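PDB 5BN3: V-type ATP synthase alpha chain from Nanoarchaeum equitans Kin4-M, which serves as subunit A of a rotary complex, in the ATP synthase alpha/beta family, with a P-loop nucleotide-binding domain and ADP bound in the model. Local coordinates for residues A[10-24]-A[34-47]. Residues are numbered along the deposited sequence; the frame is centred on the assembly and turned at random.
Sequences PLVIAKGKFSIFEVV and EVIGIENDKAYIQV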
ATOM      1  N   PRO A  10     -13.404  18.014  20.007  1.00 46.85           N
ATOM      2  CA  PRO A  10     -13.392  17.720  21.442  1.00 44.18           C
ATOM      3  C   PRO A  10     -12.259  18.442  22.159  1.00 48.41           C
ATOM      4  O   PRO A  10     -12.148  18.324  23.380  1.00 43.45           O
ATOM      5  CB  PRO A  10     -13.141  16.212  21.475  1.00 43.97           C
ATOM      6  CG  PRO A  10     -12.315  15.962  20.257  1.00 44.96           C
ATOM      7  CD  PRO A  10     -12.849  16.903  19.212  1.00 47.25           C
ATOM      8  N   LEU A  11     -11.424  19.165  21.415  1.00 37.60           N
ATOM      9  CA  LEU A  11     -10.306  19.892  22.013  1.00 40.79           C
ATOM     10  C   LEU A  11     -10.607  21.379  22.194  1.00 42.97           C
ATOM     11  O   LEU A  11     -10.966  22.072  21.241  1.00 46.70           O
ATOM     12  CB  LEU A  11      -9.037  19.728  21.169  1.00 38.98           C
ATOM     13  CG  LEU A  11      -7.792  20.447  21.703  1.00 46.59           C
ATOM     14  CD1 LEU A  11      -7.269  19.754  22.949  1.00 43.28           C
ATOM     15  CD2 LEU A  11      -6.699  20.550  20.647  1.00 49.48           C
ATOM     16  N   VAL A  12     -10.454  21.861  23.425  1.00 46.83           N
ATOM     17  CA  VAL A  12     -10.577  23.285  23.719  1.00 43.79           C
ATOM     18  C   VAL A  12      -9.238  23.832  24.208  1.00 45.22           C
ATOM     19  O   VAL A  12      -8.585  23.223  25.056  1.00 49.80           O
ATOM     20  CB  VAL A  12     -11.674  23.549  24.772  1.00 53.97           C
ATOM     21  CG1 VAL A  12     -11.513  24.929  25.399  1.00 48.51           C
ATOM     22  CG2 VAL A  12     -13.045  23.410  24.144  1.00 45.68           C
ATOM     23  N   ILE A  13      -8.819  24.965  23.651  1.00 39.57           N
ATOM     24  CA  ILE A  13      -7.621  25.649  24.123  1.00 48.25           C
ATOM     25  C   ILE A  13      -8.036  26.880  24.923  1.00 44.59           C
ATOM     26  O   ILE A  13      -8.852  27.684  24.463  1.00 44.25           O
ATOM     27  CB  ILE A  13      -6.692  26.055  22.960  1.00 53.25           C
ATOM     28  CG1 ILE A  13      -6.263  24.814  22.173  1.00 53.43           C
ATOM     29  CG2 ILE A  13      -5.462  26.786  23.480  1.00 49.12           C
ATOM     30  CD1 ILE A  13      -5.475  25.117  20.914  1.00 48.79           C
ATOM     31  N   ALA A  14      -7.484  27.015  26.125  1.00 49.21           N
ATOM     32  CA  ALA A  14      -7.829  28.129  27.001  1.00 50.70           C
ATOM     33  C   ALA A  14      -6.594  28.851  27.519  1.00 51.87           C
ATOM     34  O   ALA A  14      -5.564  28.228  27.778  1.00 54.07           O
ATOM     35  CB  ALA A  14      -8.678  27.642  28.165  1.00 48.43           C
ATOM     36  N   LYS A  15      -6.703  30.169  27.667  1.00 60.77           N
ATOM     37  CA  LYS A  15      -5.673  30.945  28.346  1.00 57.78           C
ATOM     38  C   LYS A  15      -6.023  31.052  29.825  1.00 59.68           C
ATOM     39  O   LYS A  15      -7.192  31.209  30.181  1.00 58.42           O
ATOM     40  CB  LYS A  15      -5.557  32.350  27.746  1.00 59.44           C
ATOM     41  CG  LYS A  15      -4.524  32.492  26.637  1.00 74.25           C
ATOM     42  CD  LYS A  15      -4.119  33.955  26.478  1.00 84.01           C
ATOM     43  CE  LYS A  15      -3.055  34.148  25.405  1.00 99.93           C
ATOM     44  NZ  LYS A  15      -3.627  34.227  24.034  1.00102.44           N
ATOM     45  N   GLY A  16      -5.012  30.964  30.684  1.00 58.78           N
ATOM     46  CA  GLY A  16      -5.227  31.087  32.113  1.00 58.60           C
ATOM     47  C   GLY A  16      -4.244  30.291  32.949  1.00 55.35           C
ATOM     48  O   GLY A  16      -3.147  29.964  32.491  1.00 64.18           O
ATOM     49  N   LYS A  17      -4.634  29.988  34.183  1.00 62.55           N
ATOM     50  CA  LYS A  17      -3.800  29.196  35.081  1.00 68.66           C
ATOM     51  C   LYS A  17      -4.438  27.835  35.339  1.00 60.23           C
ATOM     52  O   LYS A  17      -5.558  27.751  35.848  1.00 61.12           O
ATOM     53  CB  LYS A  17      -3.582  29.933  36.391  1.00 68.77           C
ATOM     54  N   PHE A  18      -3.721  26.771  34.992  1.00 59.49           N
ATOM     55  CA  PHE A  18      -4.253  25.420  35.131  1.00 62.39           C
ATOM     56  C   PHE A  18      -3.197  24.441  35.630  1.00 59.19           C
ATOM     57  O   PHE A  18      -2.006  24.752  35.647  1.00 57.47           O
ATOM     58  CB  PHE A  18      -4.804  24.930  33.789  1.00 58.81           C
ATOM     59  CG  PHE A  18      -5.922  25.772  33.241  1.00 53.71           C
ATOM     60  CD1 PHE A  18      -7.235  25.521  33.600  1.00 57.57           C
ATOM     61  CD2 PHE A  18      -5.659  26.809  32.358  1.00 55.48           C
ATOM     62  CE1 PHE A  18      -8.268  26.290  33.091  1.00 59.60           C
ATOM     63  CE2 PHE A  18      -6.686  27.580  31.844  1.00 50.02           C
ATOM     64  CZ  PHE A  18      -7.992  27.321  32.213  1.00 53.64           C
ATOM     65  N   SER A  19      -3.645  23.259  36.039  1.00 57.84           N
ATOM     66  CA  SER A  19      -2.739  22.173  36.388  1.00 56.02           C
ATOM     67  C   SER A  19      -2.995  20.998  35.458  1.00 50.47           C
ATOM     68  O   SER A  19      -4.127  20.784  35.023  1.00 50.52           O
ATOM     69  CB  SER A  19      -2.929  21.747  37.844  1.00 58.76           C
ATOM     70  OG  SER A  19      -2.510  22.769  38.729  1.00 72.03           O
ATOM     71  N   ILE A  20      -1.944  20.247  35.145  1.00 49.38           N
ATOM     72  CA  ILE A  20      -2.067  19.085  34.272  1.00 55.14           C
ATOM     73  C   ILE A  20      -3.012  18.054  34.904  1.00 45.37           C
ATOM     74  O   ILE A  20      -2.945  17.789  36.108  1.00 51.18           O
ATOM     75  CB  ILE A  20      -0.670  18.483  33.940  1.00 52.59           C
ATOM     76  CG1 ILE A  20      -0.742  17.511  32.763  1.00 66.59           C
ATOM     77  CG2 ILE A  20      -0.040  17.835  35.154  1.00 49.66           C
ATOM     78  CD1 ILE A  20      -0.717  18.194  31.424  1.00 59.10           C
ATOM     79  N   PHE A  21      -3.927  17.528  34.094  1.00 45.03           N
ATOM     80  CA  PHE A  21      -4.929  16.551  34.535  1.00 52.79           C
ATOM     81  C   PHE A  21      -5.953  17.090  35.534  1.00 51.79           C
ATOM     82  O   PHE A  21      -6.667  16.322  36.182  1.00 45.23           O
ATOM     83  CB  PHE A  21      -4.263  15.270  35.047  1.00 52.16           C
ATOM     84  CG  PHE A  21      -3.404  14.594  34.021  1.00 67.99           C
ATOM     85  CD1 PHE A  21      -3.977  14.008  32.902  1.00 65.01           C
ATOM     86  CD2 PHE A  21      -2.027  14.550  34.165  1.00 71.61           C
ATOM     87  CE1 PHE A  21      -3.193  13.389  31.948  1.00 80.34           C
ATOM     88  CE2 PHE A  21      -1.237  13.931  33.215  1.00 70.57           C
ATOM     89  CZ  PHE A  21      -1.820  13.349  32.104  1.00 71.52           C
ATOM     90  N   GLU A  22      -6.040  18.411  35.640  1.00 52.41           N
ATOM     91  CA  GLU A  22      -7.087  19.030  36.440  1.00 50.22           C
ATOM     92  C   GLU A  22      -8.398  18.964  35.671  1.00 48.30           C
ATOM     93  O   GLU A  22      -8.429  19.188  34.458  1.00 44.26           O
ATOM     94  CB  GLU A  22      -6.739  20.488  36.748  1.00 54.29           C
ATOM     95  CG  GLU A  22      -7.794  21.223  37.557  1.00 61.43           C
ATOM     96  CD  GLU A  22      -7.547  22.717  37.615  1.00 68.25           C
ATOM     97  OE1 GLU A  22      -6.503  23.179  37.103  1.00 62.97           O
ATOM     98  OE2 GLU A  22      -8.404  23.432  38.172  1.00 62.55           O
ATOM     99  N   VAL A  23      -9.479  18.642  36.373  1.00 41.02           N
ATOM    100  CA  VAL A  23     -10.806  18.696  35.776  1.00 36.37           C
ATOM    101  C   VAL A  23     -11.269  20.142  35.756  1.00 53.84           C
ATOM    102  O   VAL A  23     -11.196  20.837  36.769  1.00 49.31           O
ATOM    103  CB  VAL A  23     -11.817  17.845  36.558  1.00 46.25           C
ATOM    104  CG1 VAL A  23     -13.225  18.090  36.047  1.00 47.11           C
ATOM    105  CG2 VAL A  23     -11.472  16.382  36.425  1.00 53.14           C
ATOM    106  N   VAL A  24     -11.727  20.597  34.596  1.00 40.15           N
ATOM    107  CA  VAL A  24     -12.221  21.960  34.467  1.00 44.72           C
ATOM    108  C   VAL A  24     -13.664  21.959  33.991  1.00 47.90           C
ATOM    109  O   VAL A  24     -14.171  20.947  33.504  1.00 49.44           O
ATOM    110  CB  VAL A  24     -11.361  22.798  33.498  1.00 45.89           C
ATOM    111  CG1 VAL A  24      -9.969  22.996  34.062  1.00 44.27           C
ATOM    112  CG2 VAL A  24     -11.292  22.132  32.129  1.00 45.63           C
ATOM    113  N   GLU A  34     -10.968  18.007  30.878  1.00 38.21           N
ATOM    114  CA  GLU A  34      -9.756  17.639  31.597  1.00 36.32           C
ATOM    115  C   GLU A  34      -8.534  18.209  30.882  1.00 40.74           C
ATOM    116  O   GLU A  34      -8.374  18.028  29.674  1.00 43.61           O
ATOM    117  CB  GLU A  34      -9.650  16.114  31.707  1.00 45.22           C
ATOM    118  CG  GLU A  34      -8.491  15.610  32.555  1.00 43.07           C
ATOM    119  CD  GLU A  34      -8.416  14.092  32.590  1.00 68.74           C
ATOM    120  OE1 GLU A  34      -9.102  13.437  31.775  1.00 56.99           O
ATOM    121  OE2 GLU A  34      -7.669  13.550  33.432  1.00 62.85           O
ATOM    122  N   VAL A  35      -7.681  18.908  31.625  1.00 38.61           N
ATOM    123  CA  VAL A  35      -6.449  19.448  31.057  1.00 35.37           C
ATOM    124  C   VAL A  35      -5.475  18.312  30.744  1.00 42.13           C
ATOM    125  O   VAL A  35      -5.125  17.530  31.623  1.00 42.64           O
ATOM    126  CB  VAL A  35      -5.777  20.455  32.011  1.00 41.14           C
ATOM    127  CG1 VAL A  35      -4.500  20.992  31.397  1.00 41.42           C
ATOM    128  CG2 VAL A  35      -6.726  21.602  32.317  1.00 38.35           C
ATOM    129  N   ILE A  36      -5.042  18.222  29.490  1.00 39.15           N
ATOM    130  CA  ILE A  36      -4.165  17.136  29.059  1.00 47.83           C
ATOM    131  C   ILE A  36      -2.788  17.649  28.651  1.00 55.12           C
ATOM    132  O   ILE A  36      -1.855  16.868  28.446  1.00 44.89           O
ATOM    133  CB  ILE A  36      -4.778  16.354  27.881  1.00 49.20           C
ATOM    134  CG1 ILE A  36      -5.007  17.283  26.686  1.00 47.89           C
ATOM    135  CG2 ILE A  36      -6.077  15.686  28.300  1.00 44.20           C
ATOM    136  CD1 ILE A  36      -5.602  16.595  25.475  1.00 53.26           C
ATOM    137  N   GLY A  37      -2.672  18.966  28.526  1.00 42.74           N
ATOM    138  CA  GLY A  37      -1.423  19.589  28.132  1.00 46.62           C
ATOM    139  C   GLY A  37      -1.368  21.050  28.537  1.00 48.36           C
ATOM    140  O   GLY A  37      -2.400  21.720  28.614  1.00 46.26           O
ATOM    141  N   ILE A  38      -0.164  21.544  28.806  1.00 48.64           N
ATOM    142  CA  ILE A  38       0.027  22.952  29.144  1.00 50.25           C
ATOM    143  C   ILE A  38       1.224  23.527  28.394  1.00 53.67           C
ATOM    144  O   ILE A  38       2.308  22.944  28.397  1.00 55.18           O
ATOM    145  CB  ILE A  38       0.201  23.158  30.668  1.00 66.06           C
ATOM    146  CG1 ILE A  38      -1.136  22.949  31.388  1.00 45.50           C
ATOM    147  CG2 ILE A  38       0.736  24.552  30.971  1.00 63.11           C
ATOM    148  CD1 ILE A  38      -1.046  23.058  32.893  1.00 54.83           C
ATOM    149  N   GLU A  39       1.013  24.664  27.739  1.00 58.47           N
ATOM    150  CA  GLU A  39       2.074  25.353  27.014  1.00 64.11           C
ATOM    151  C   GLU A  39       2.053  26.824  27.408  1.00 74.39           C
ATOM    152  O   GLU A  39       1.225  27.591  26.910  1.00 70.24           O
ATOM    153  CB  GLU A  39       1.869  25.202  25.504  1.00 62.90           C
ATOM    154  CG  GLU A  39       2.953  25.836  24.644  1.00 75.98           C
ATOM    155  CD  GLU A  39       2.814  25.470  23.179  1.00 91.99           C
ATOM    156  OE1 GLU A  39       1.724  25.006  22.785  1.00 94.15           O
ATOM    157  OE2 GLU A  39       3.794  25.638  22.423  1.00 94.54           O
ATOM    158  N   ASN A  40       2.959  27.202  28.307  1.00 69.61           N
ATOM    159  CA  ASN A  40       3.001  28.551  28.873  1.00 70.38           C
ATOM    160  C   ASN A  40       1.703  28.945  29.576  1.00 63.04           C
ATOM    161  O   ASN A  40       1.365  28.402  30.630  1.00 63.98           O
ATOM    162  CB  ASN A  40       3.367  29.590  27.806  1.00 67.84           C
ATOM    163  CG  ASN A  40       4.802  29.463  27.338  1.00 76.48           C
ATOM    164  OD1 ASN A  40       5.713  29.253  28.140  1.00 75.37           O
ATOM    165  ND2 ASN A  40       5.011  29.590  26.032  1.00 68.49           N
ATOM    166  N   ASP A  41       0.981  29.890  28.984  1.00 68.36           N
ATOM    167  CA  ASP A  41      -0.265  30.388  29.557  1.00 73.58           C
ATOM    168  C   ASP A  41      -1.483  29.670  28.985  1.00 71.53           C
ATOM    169  O   ASP A  41      -2.621  29.940  29.381  1.00 70.79           O
ATOM    170  CB  ASP A  41      -0.386  31.892  29.313  1.00 68.61           C
ATOM    171  CG  ASP A  41      -0.071  32.275  27.879  1.00 90.95           C
ATOM    172  OD1 ASP A  41       0.740  31.574  27.237  1.00 87.17           O
ATOM    173  OD2 ASP A  41      -0.631  33.279  27.395  1.00110.02           O
ATOM    174  N   LYS A  42      -1.238  28.755  28.052  1.00 63.67           N
ATOM    175  CA  LYS A  42      -2.312  28.022  27.392  1.00 56.77           C
ATOM    176  C   LYS A  42      -2.526  26.647  28.014  1.00 58.72           C
ATOM    177  O   LYS A  42      -1.582  26.018  28.496  1.00 58.88           O
ATOM    178  CB  LYS A  42      -1.997  27.853  25.905  1.00 64.70           C
ATOM    179  CG  LYS A  42      -1.604  29.132  25.193  1.00 75.32           C
ATOM    180  CD  LYS A  42      -1.069  28.821  23.805  1.00 77.23           C
ATOM    181  CE  LYS A  42      -1.870  29.525  22.724  1.00 96.25           C
ATOM    182  NZ  LYS A  42      -1.584  30.982  22.659  1.00103.10           N
ATOM    183  N   ALA A  43      -3.771  26.183  27.991  1.00 53.96           N
ATOM    184  CA  ALA A  43      -4.089  24.825  28.424  1.00 52.37           C
ATOM    185  C   ALA A  43      -4.836  24.076  27.331  1.00 54.48           C
ATOM    186  O   ALA A  43      -5.749  24.620  26.705  1.00 50.29           O
ATOM    187  CB  ALA A  43      -4.910  24.844  29.691  1.00 50.71           C
ATOM    188  N   TYR A  44      -4.448  22.825  27.111  1.00 52.67           N
ATOM    189  CA  TYR A  44      -5.129  21.977  26.142  1.00 46.10           C
ATOM    190  C   TYR A  44      -6.087  21.053  26.879  1.00 37.68           C
ATOM    191  O   TYR A  44      -5.678  20.258  27.729  1.00 46.23           O
ATOM    192  CB  TYR A  44      -4.114  21.204  25.297  1.00 50.44           C
ATOM    193  CG  TYR A  44      -3.275  22.115  24.425  1.00 48.96           C
ATOM    194  CD1 TYR A  44      -2.169  22.778  24.939  1.00 55.67           C
ATOM    195  CD2 TYR A  44      -3.603  22.328  23.094  1.00 55.22           C
ATOM    196  CE1 TYR A  44      -1.407  23.620  24.149  1.00 61.90           C
ATOM    197  CE2 TYR A  44      -2.846  23.168  22.295  1.00 62.56           C
ATOM    198  CZ  TYR A  44      -1.750  23.811  22.829  1.00 68.52           C
ATOM    199  OH  TYR A  44      -0.996  24.647  22.037  1.00 78.37           O
ATOM    200  N   ILE A  45      -7.367  21.179  26.555  1.00 36.35           N
ATOM    201  CA  ILE A  45      -8.424  20.528  27.312  1.00 41.56           C
ATOM    202  C   ILE A  45      -9.252  19.606  26.426  1.00 37.09           C
ATOM    203  O   ILE A  45      -9.768  20.034  25.391  1.00 38.75           O
ATOM    204  CB  ILE A  45      -9.363  21.588  27.926  1.00 46.22           C
ATOM    205  CG1 ILE A  45      -8.581  22.496  28.880  1.00 46.23           C
ATOM    206  CG2 ILE A  45     -10.525  20.931  28.643  1.00 40.21           C
ATOM    207  CD1 ILE A  45      -9.193  23.869  29.056  1.00 46.15           C
ATOM    208  N   GLN A  46      -9.380  18.342  26.822  1.00 37.54           N
ATOM    209  CA  GLN A  46     -10.324  17.462  26.143  1.00 46.63           C
ATOM    210  C   GLN A  46     -11.671  17.500  26.862  1.00 36.59           C
ATOM    211  O   GLN A  46     -11.757  17.296  28.078  1.00 38.86           O
ATOM    212  CB  GLN A  46      -9.779  16.035  25.966  1.00 41.95           C
ATOM    213  CG  GLN A  46      -9.617  15.203  27.230  1.00 42.05           C
ATOM    214  CD  GLN A  46      -8.993  13.849  26.936  1.00 54.86           C
ATOM    215  OE1 GLN A  46      -8.117  13.733  26.079  1.00 54.69           O
ATOM    216  NE2 GLN A  46      -9.443  12.820  27.644  1.00 52.08           N
ATOM    217  N   VAL A  47     -12.715  17.803  26.098  1.00 43.26           N
ATOM    218  CA  VAL A  47     -14.047  18.011  26.646  1.00 39.06           C
ATOM    219  C   VAL A  47     -14.880  16.743  26.509  1.00 49.62           C
ATOM    220  O   VAL A  47     -14.933  16.141  25.435  1.00 40.04           O
ATOM    221  CB  VAL A  47     -14.747  19.185  25.935  1.00 43.16           C
ATOM    222  CG1 VAL A  47     -16.109  19.451  26.548  1.00 47.74           C
ATOM    223  CG2 VAL A  47     -13.883  20.427  26.024  1.00 42.13           C
TER
HETATM  224  O   HOH W   1      -7.566  13.806  35.821  1.00 47.17           O
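At the edge of the Tyr44 ring, near its plane, lies Leu11 CD2, with Gly37 O and Glu39 CB also at the edge, while Ile13 CD1 comes in obliquely, 3.6 Å from Tyr44 CE2. Ile13 and Tyr44 run alongside each other; the tyrosine gives these branched chains an apolar flank, and its hydroxyl donates a hydrogen bond to Glu39 OE1. The Phe18 ring meets Ala43 CB and Val35 CG2 obliquely. Its CD2 comes within 3.4 Å of Ala43 CB, so the lone methyl of an alanine suits a place this close to the ring. With CG of Phe21 set beside its own backbone N (chi1 -59°), Glu34 OE2 lies at the edge of the Phe21 ring, 3.8 Å from Phe21 CD1, ring and carboxylate planes 66° apart. That carboxylate is shared: Arg185 forms a salt bridge with OE2, and Tyr48 hydrogen-bonds OE1.

Strands 11-15 and 42-47 pair antiparallel, with Leu11, Ile13 and Tyr44 on one face and Val12, Ala14, Ala43 and Ile45 on the other; Val12 and Ile45 exchange two hydrogen bonds, Val12 N to Ile45 O being 2.8 Å and nearly straight at 175°. Beta-branched Val12 and Val47 suit extended strands and touch through their CG2 methyls. Ile36 and Gly37 together face Tyr44 as a classic beta bulge.

The whole belongs to the N-terminal beta-barrel domain: strand 3-8 flanks 11-15, Val60 of strand 60-61 packs on Ala14, Phe18 and Val24, helix 322-335 meets Pro10 and Ile36, and a neighbouring NEQ263 chain extends the sheet at Ile38 and Glu39.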